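Local atomic coordinates of major extracellular endoglucanase (Xanthomonas campestris pv. campestris, PDB entry 4TUF), a protein that hydrolyses internal beta-1,4-glucosidic linkages in cellulose, lichenin and cereal beta-D-glucans; this part of it is the family 5 catalytic domain. Residues A[58-63]-A[107-112]; A[116-121]-A[153-158]. One frame throughout, in Å; residues are numbered along the deposited sequence.

Interaction 1 pairs two neighbouring parallel strands of the TIM barrel, and interaction 2 joins the loops that follow strands 105-110 and 149-153, so strand 105-110 and the loop leaving it link the two. Their centres lie about 10 Å apart. Arg-58 NH2 of interaction 1 forms a salt bridge with Asp-153 OD2 of interaction 2 at 2.6 Å, and Thr-112 OG1 probably hydrogen-bonds Gly-117 O at 2.7 Å. Both contacts reach the catalytic centre assigned by similarity: the side chain of Arg-58 comes within about 3 Å of that of the nucleophile Glu-278, and segment 153-158 carries the proton donor Glu-157.

Interaction 1. Residues A[58-63]-A[107-112]; sequences RLPFCP and LLDHHT
Arg-58 and Leu-59 run beside Leu-107 and Leu-108 as parallel strands, their backbone bonds alternating: Leu-59 N to Leu-107 O (2.9 Å), Asp-109 N to Leu-59 O, Phe-61 N to Asp-109 O. One face, bearing Arg-58, Pro-60 and Asp-109, is charged. Extended from CG to NE, the arginine lays its guanidinium over the Asp-109 carboxylate, the planes 26° apart. The salt bridge from NH1 to Asp-109 OD2 (3.3 Å) is one of charge alone, the oxygen sitting above the guanidinium; Asp-153, Glu-196 and Glu-278 also bridge to this arginine. Asp-109 OD2 receives His-111 ND1 on its syn side, which, with the packing of Pro-60 and Phe-25, holds the imidazole. On the other, largely apolar face, Leu-59 and Leu-108 lie side by side beneath helix 88-102. Phe-61 CG stands between its backbone N and carbonyl carbon (chi1 68°), and the ring takes His-110 CA over one face, 4.0 Å from its centroid. CA atoms of Phe-61 and His-110 are 5.6 Å apart, wider than before, yet His-111 N still bonds Phe-61 O (3.1 Å). Looser loop ends follow: Cys-62 CB and Pro-63 CD meet Thr-112 O, and Pro-63 touches a bound dihydrogenphosphate. Such parallel pairing, with charged groups at the C-terminal strand ends around the catalytic centre, is characteristic of the TIM barrel of family 5 glycosidases.

Interaction 2. Residues A[116-121]-A[153-158]; sequences AGISEL and DLKNEP. With 2HP (dihydrogenphosphate ion), chain J.
The flat ends of Asn-156 and Glu-157 both meet Ile-118 CD1: the amide touches it through ND2 (3.5 Å), the carboxylate through OE1 (3.4 Å). The amide oxygen OD1 of Asn-156 bonds to Arg-58, and the second carboxylate oxygen of Glu-157, OE2, to Tyr-238 and His-236, so each group shows one corner to the isoleucine and is held by the other. The Ile-118 chain crosses both at a slant, and its second branch, CG2, packs on Asn-156 O. Beside this isoleucine Lys-155 reaches across from the buried loop. Its chain bends at chi2 (89°) and again at chi4, bringing NZ to Ser-119 O (2.8 Å) and back to Asn-156 O of its own segment (2.6 Å), which it approaches from above the carbonyl plane. A water accepts from Ser-119 N (3.1 Å) and, weakly, from Lys-155 NZ. Farther out, Gly-117 N donates to O1 of the bound phosphate (3.0 Å). The polar part of the contact thus rests on one ammonium shared by backbone carbonyls of both loops, whose partial negative charge would probably favour its protonated form, while a methyl group packs against the predicted proton donor, Glu-157.

Interaction 1. Residues A[58-63]-A[107-112]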
loop_
_atom_site.group_PDB
_atom_site.type_symbol
_atom_site.label_atom_id
_atom_site.label_comp_id
_atom_site.label_asym_id
_atom_site.label_seq_id
_atom_site.Cartn_x
_atom_site.Cartn_y
_atom_site.Cartn_z
ATOM N N ARG A 58 5.513 -1.039 -3.104
ATOM C CA ARG A 58 4.343 -1.787 -2.675
ATOM C C ARG A 58 3.731 -2.484 -3.892
ATOM O O ARG A 58 3.322 -1.824 -4.842
ATOM C CB ARG A 58 3.330 -0.855 -2.006
ATOM C CG ARG A 58 2.127 -1.541 -1.360
ATOM C CD ARG A 58 1.314 -0.506 -0.593
ATOM N NE ARG A 58 0.124 -1.041 0.067
ATOM C CZ ARG A 58 -1.103 -0.993 -0.446
ATOM N NH1 ARG A 58 -1.304 -0.447 -1.639
ATOM N NH2 ARG A 58 -2.128 -1.489 0.234
ATOM N N LEU A 59 3.684 -3.814 -3.858
ATOM C CA LEU A 59 3.219 -4.620 -4.992
ATOM C C LEU A 59 1.833 -5.228 -4.797
ATOM O O LEU A 59 1.693 -6.265 -4.148
ATOM C CB LEU A 59 4.204 -5.757 -5.276
ATOM C CG LEU A 59 5.291 -5.548 -6.322
ATOM C CD1 LEU A 59 5.975 -6.871 -6.606
ATOM C CD2 LEU A 59 4.704 -4.962 -7.593
ATOM N N PRO A 60 0.800 -4.590 -5.360
ATOM C CA PRO A 60 -0.509 -5.247 -5.374
ATOM C C PRO A 60 -0.487 -6.556 -6.168
ATOM O O PRO A 60 0.196 -6.651 -7.181
ATOM C CB PRO A 60 -1.416 -4.210 -6.051
ATOM C CG PRO A 60 -0.744 -2.891 -5.793
ATOM C CD PRO A 60 0.733 -3.190 -5.818
ATOM N N PHE A 61 -1.215 -7.559 -5.694
ATOM C CA PHE A 61 -1.398 -8.800 -6.440
ATOM C C PHE A 61 -2.818 -9.323 -6.211
ATOM O O PHE A 61 -3.551 -8.799 -5.379
ATOM C CB PHE A 61 -0.368 -9.852 -6.025
ATOM C CG PHE A 61 -0.553 -10.358 -4.619
ATOM C CD1 PHE A 61 -1.367 -11.455 -4.359
ATOM C CD2 PHE A 61 0.082 -9.735 -3.554
ATOM C CE1 PHE A 61 -1.548 -11.916 -3.062
ATOM C CE2 PHE A 61 -0.095 -10.189 -2.261
ATOM C CZ PHE A 61 -0.911 -11.283 -2.014
ATOM N N CYS A 62 -3.198 -10.357 -6.947
ATOM C CA CYS A 62 -4.501 -10.986 -6.785
ATOM C C CYS A 62 -4.285 -12.492 -6.785
ATOM O O CYS A 62 -3.237 -12.953 -7.233
ATOM C CB CYS A 62 -5.456 -10.558 -7.900
ATOM S SG CYS A 62 -4.973 -11.097 -9.567
ATOM N N PRO A 63 -5.251 -13.262 -6.261
ATOM C CA PRO A 63 -5.120 -14.722 -6.223
ATOM C C PRO A 63 -4.791 -15.354 -7.576
ATOM O O PRO A 63 -3.885 -16.186 -7.645
ATOM C CB PRO A 63 -6.496 -15.173 -5.744
ATOM C CG PRO A 63 -6.950 -14.068 -4.865
ATOM C CD PRO A 63 -6.443 -12.807 -5.518
ATOM N N LEU A 107 6.936 -4.455 -0.235
ATOM C CA LEU A 107 5.771 -4.765 0.580
ATOM C C LEU A 107 4.680 -5.342 -0.320
ATOM O O LEU A 107 4.068 -4.622 -1.106
ATOM C CB LEU A 107 5.263 -3.516 1.321
ATOM C CG LEU A 107 4.117 -3.687 2.343
ATOM C CD1 LEU A 107 4.520 -4.583 3.512
ATOM C CD2 LEU A 107 3.617 -2.343 2.871
ATOM N N LEU A 108 4.447 -6.646 -0.218
ATOM C CA LEU A 108 3.397 -7.282 -1.004
ATOM C C LEU A 108 2.022 -6.913 -0.438
ATOM O O LEU A 108 1.881 -6.672 0.757
ATOM C CB LEU A 108 3.604 -8.803 -1.045
ATOM C CG LEU A 108 4.899 -9.205 -1.764
ATOM C CD1 LEU A 108 5.254 -10.653 -1.535
ATOM C CD2 LEU A 108 4.806 -8.926 -3.255
ATOM N N ASP A 109 1.020 -6.864 -1.312
ATOM C CA ASP A 109 -0.296 -6.333 -0.980
ATOM C C ASP A 109 -1.404 -7.191 -1.600
ATOM O O ASP A 109 -1.499 -7.309 -2.821
ATOM C CB ASP A 109 -0.391 -4.876 -1.457
ATOM C CG ASP A 109 -1.828 -4.377 -1.596
ATOM O OD1 ASP A 109 -2.715 -4.832 -0.844
ATOM O OD2 ASP A 109 -2.068 -3.506 -2.462
ATOM N N HIS A 110 -2.236 -7.790 -0.753
ATOM C CA HIS A 110 -3.375 -8.585 -1.213
ATOM C C HIS A 110 -4.500 -7.642 -1.602
ATOM O O HIS A 110 -5.312 -7.240 -0.760
ATOM C CB HIS A 110 -3.840 -9.556 -0.128
ATOM C CG HIS A 110 -4.813 -10.582 -0.616
ATOM N ND1 HIS A 110 -6.063 -10.253 -1.098
ATOM C CD2 HIS A 110 -4.717 -11.931 -0.702
ATOM C CE1 HIS A 110 -6.694 -11.355 -1.466
ATOM N NE2 HIS A 110 -5.900 -12.387 -1.233
ATOM N N HIS A 111 -4.555 -7.293 -2.882
ATOM C CA HIS A 111 -5.292 -6.108 -3.298
ATOM C C HIS A 111 -6.750 -6.386 -3.617
ATOM O O HIS A 111 -7.644 -5.637 -3.205
ATOM C CB HIS A 111 -4.607 -5.485 -4.512
ATOM C CG HIS A 111 -4.816 -4.010 -4.633
ATOM N ND1 HIS A 111 -4.086 -3.097 -3.906
ATOM C CD2 HIS A 111 -5.665 -3.290 -5.404
ATOM C CE1 HIS A 111 -4.480 -1.874 -4.221
ATOM N NE2 HIS A 111 -5.436 -1.965 -5.129
ATOM N N THR A 112 -6.991 -7.457 -4.363
ATOM C CA THR A 112 -8.344 -7.788 -4.794
ATOM C C THR A 112 -8.524 -9.290 -4.875
ATOM O O THR A 112 -7.611 -9.999 -5.293
ATOM C CB THR A 112 -8.675 -7.164 -6.163
ATOM O OG1 THR A 112 -9.854 -7.782 -6.697
ATOM C CG2 THR A 112 -7.532 -7.375 -7.133
#

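Interaction 2. Residues A[116-121]-A[153-158]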
loop_
_atom_site.group_PDB
_atom_site.type_symbol
_atom_site.label_atom_id
_atom_site.label_comp_id
_atom_site.label_asym_id
_atom_site.label_seq_id
_atom_site.Cartn_x
_atom_site.Cartn_y
_atom_site.Cartn_z
ATOM N N ALA A 116 -10.262 -7.623 -10.055
ATOM C CA ALA A 116 -11.118 -6.513 -10.473
ATOM C C ALA A 116 -11.298 -5.503 -9.330
ATOM O O ALA A 116 -10.352 -4.809 -8.953
ATOM C CB ALA A 116 -12.469 -7.028 -10.952
ATOM N N GLY A 117 -12.505 -5.432 -8.776
ATOM C CA GLY A 117 -12.802 -4.478 -7.719
ATOM C C GLY A 117 -12.209 -4.788 -6.353
ATOM O O GLY A 117 -11.695 -5.879 -6.108
ATOM N N ILE A 118 -12.285 -3.809 -5.458
ATOM C CA ILE A 118 -11.794 -3.948 -4.087
ATOM C C ILE A 118 -12.934 -4.315 -3.139
ATOM O O ILE A 118 -13.910 -3.572 -3.020
ATOM C CB ILE A 118 -11.127 -2.641 -3.608
ATOM C CG1 ILE A 118 -9.893 -2.343 -4.462
ATOM C CG2 ILE A 118 -10.771 -2.718 -2.127
ATOM C CD1 ILE A 118 -9.396 -0.933 -4.328
ATOM N N SER A 119 -12.819 -5.456 -2.468
ATOM C CA SER A 119 -13.918 -5.943 -1.635
ATOM C C SER A 119 -14.031 -5.181 -0.321
ATOM O O SER A 119 -13.029 -4.732 0.238
ATOM C CB SER A 119 -13.759 -7.436 -1.343
ATOM O OG SER A 119 -12.606 -7.681 -0.559
ATOM N N GLU A 120 -15.264 -5.040 0.161
ATOM C CA GLU A 120 -15.522 -4.432 1.460
ATOM C C GLU A 120 -14.890 -5.256 2.577
ATOM O O GLU A 120 -14.205 -4.724 3.448
ATOM C CB GLU A 120 -17.025 -4.287 1.696
ATOM C CG GLU A 120 -17.664 -3.171 0.901
ATOM C CD GLU A 120 -19.158 -3.099 1.120
ATOM O OE1 GLU A 120 -19.857 -2.488 0.285
ATOM O OE2 GLU A 120 -19.634 -3.660 2.128
ATOM N N LEU A 121 -15.121 -6.562 2.536
ATOM C CA LEU A 121 -14.605 -7.469 3.548
ATOM C C LEU A 121 -13.470 -8.308 2.982
ATOM O O LEU A 121 -13.158 -8.227 1.795
ATOM C CB LEU A 121 -15.722 -8.371 4.068
ATOM C CG LEU A 121 -17.002 -7.658 4.500
ATOM C CD1 LEU A 121 -18.076 -8.658 4.878
ATOM C CD2 LEU A 121 -16.695 -6.733 5.658
ATOM N N ASP A 153 0.932 -6.627 3.352
ATOM C CA ASP A 153 -0.242 -5.800 3.602
ATOM C C ASP A 153 -1.458 -6.721 3.468
ATOM O O ASP A 153 -1.863 -7.049 2.349
ATOM C CB ASP A 153 -0.294 -4.630 2.608
ATOM C CG ASP A 153 -1.331 -3.577 2.977
ATOM O OD1 ASP A 153 -2.286 -3.903 3.712
ATOM O OD2 ASP A 153 -1.191 -2.420 2.515
ATOM N N LEU A 154 -2.027 -7.130 4.603
ATOM C CA LEU A 154 -2.955 -8.266 4.661
ATOM C C LEU A 154 -4.160 -8.186 3.727
ATOM O O LEU A 154 -4.569 -9.193 3.156
ATOM C CB LEU A 154 -3.462 -8.455 6.088
ATOM C CG LEU A 154 -2.441 -8.833 7.158
ATOM C CD1 LEU A 154 -3.169 -9.187 8.436
ATOM C CD2 LEU A 154 -1.542 -9.983 6.711
ATOM N N LYS A 155 -4.729 -6.995 3.578
ATOM C CA LYS A 155 -5.899 -6.801 2.721
ATOM C C LYS A 155 -6.068 -5.320 2.402
ATOM O O LYS A 155 -6.047 -4.470 3.294
ATOM C CB LYS A 155 -7.157 -7.370 3.392
ATOM C CG LYS A 155 -8.461 -6.651 3.083
ATOM C CD LYS A 155 -9.120 -7.219 1.851
ATOM C CE LYS A 155 -10.524 -6.663 1.670
ATOM N NZ LYS A 155 -10.558 -5.201 1.420
ATOM N N ASN A 156 -6.257 -5.001 1.132
ATOM C CA ASN A 156 -6.368 -3.615 0.713
ATOM C C ASN A 156 -7.718 -2.976 0.968
ATOM O O ASN A 156 -8.738 -3.504 0.574
ATOM C CB ASN A 156 -6.030 -3.501 -0.775
ATOM C CG ASN A 156 -5.870 -2.072 -1.235
ATOM O OD1 ASN A 156 -4.930 -1.394 -0.861
ATOM N ND2 ASN A 156 -6.783 -1.617 -2.062
ATOM N N GLU A 157 -7.696 -1.804 1.588
ATOM C CA GLU A 157 -8.854 -0.925 1.676
ATOM C C GLU A 157 -10.174 -1.471 2.206
ATOM O O GLU A 157 -11.196 -1.388 1.532
ATOM C CB GLU A 157 -9.044 -0.175 0.370
ATOM C CG GLU A 157 -7.848 0.692 0.052
ATOM C CD GLU A 157 -8.113 1.670 -1.053
ATOM O OE1 GLU A 157 -9.007 1.411 -1.867
ATOM O OE2 GLU A 157 -7.420 2.696 -1.104
ATOM N N PRO A 158 -10.183 -1.967 3.430
ATOM C CA PRO A 158 -11.435 -2.424 4.018
ATOM C C PRO A 158 -12.400 -1.260 4.116
ATOM O O PRO A 158 -11.999 -0.153 4.420
ATOM C CB PRO A 158 -11.015 -2.870 5.409
ATOM C CG PRO A 158 -9.604 -3.278 5.253
ATOM C CD PRO A 158 -9.022 -2.342 4.247
HETATM P P 2HP J . -16.309 -6.517 -9.081
HETATM O O1 2HP J . -14.948 -7.128 -8.835
HETATM O O2 2HP J . -16.722 -5.698 -7.879
HETATM O O3 2HP J . -16.236 -5.620 -10.293
HETATM O O4 2HP J . -17.329 -7.610 -9.310
HETATM O O HOH W 1 -9.929 -6.120 -1.607
#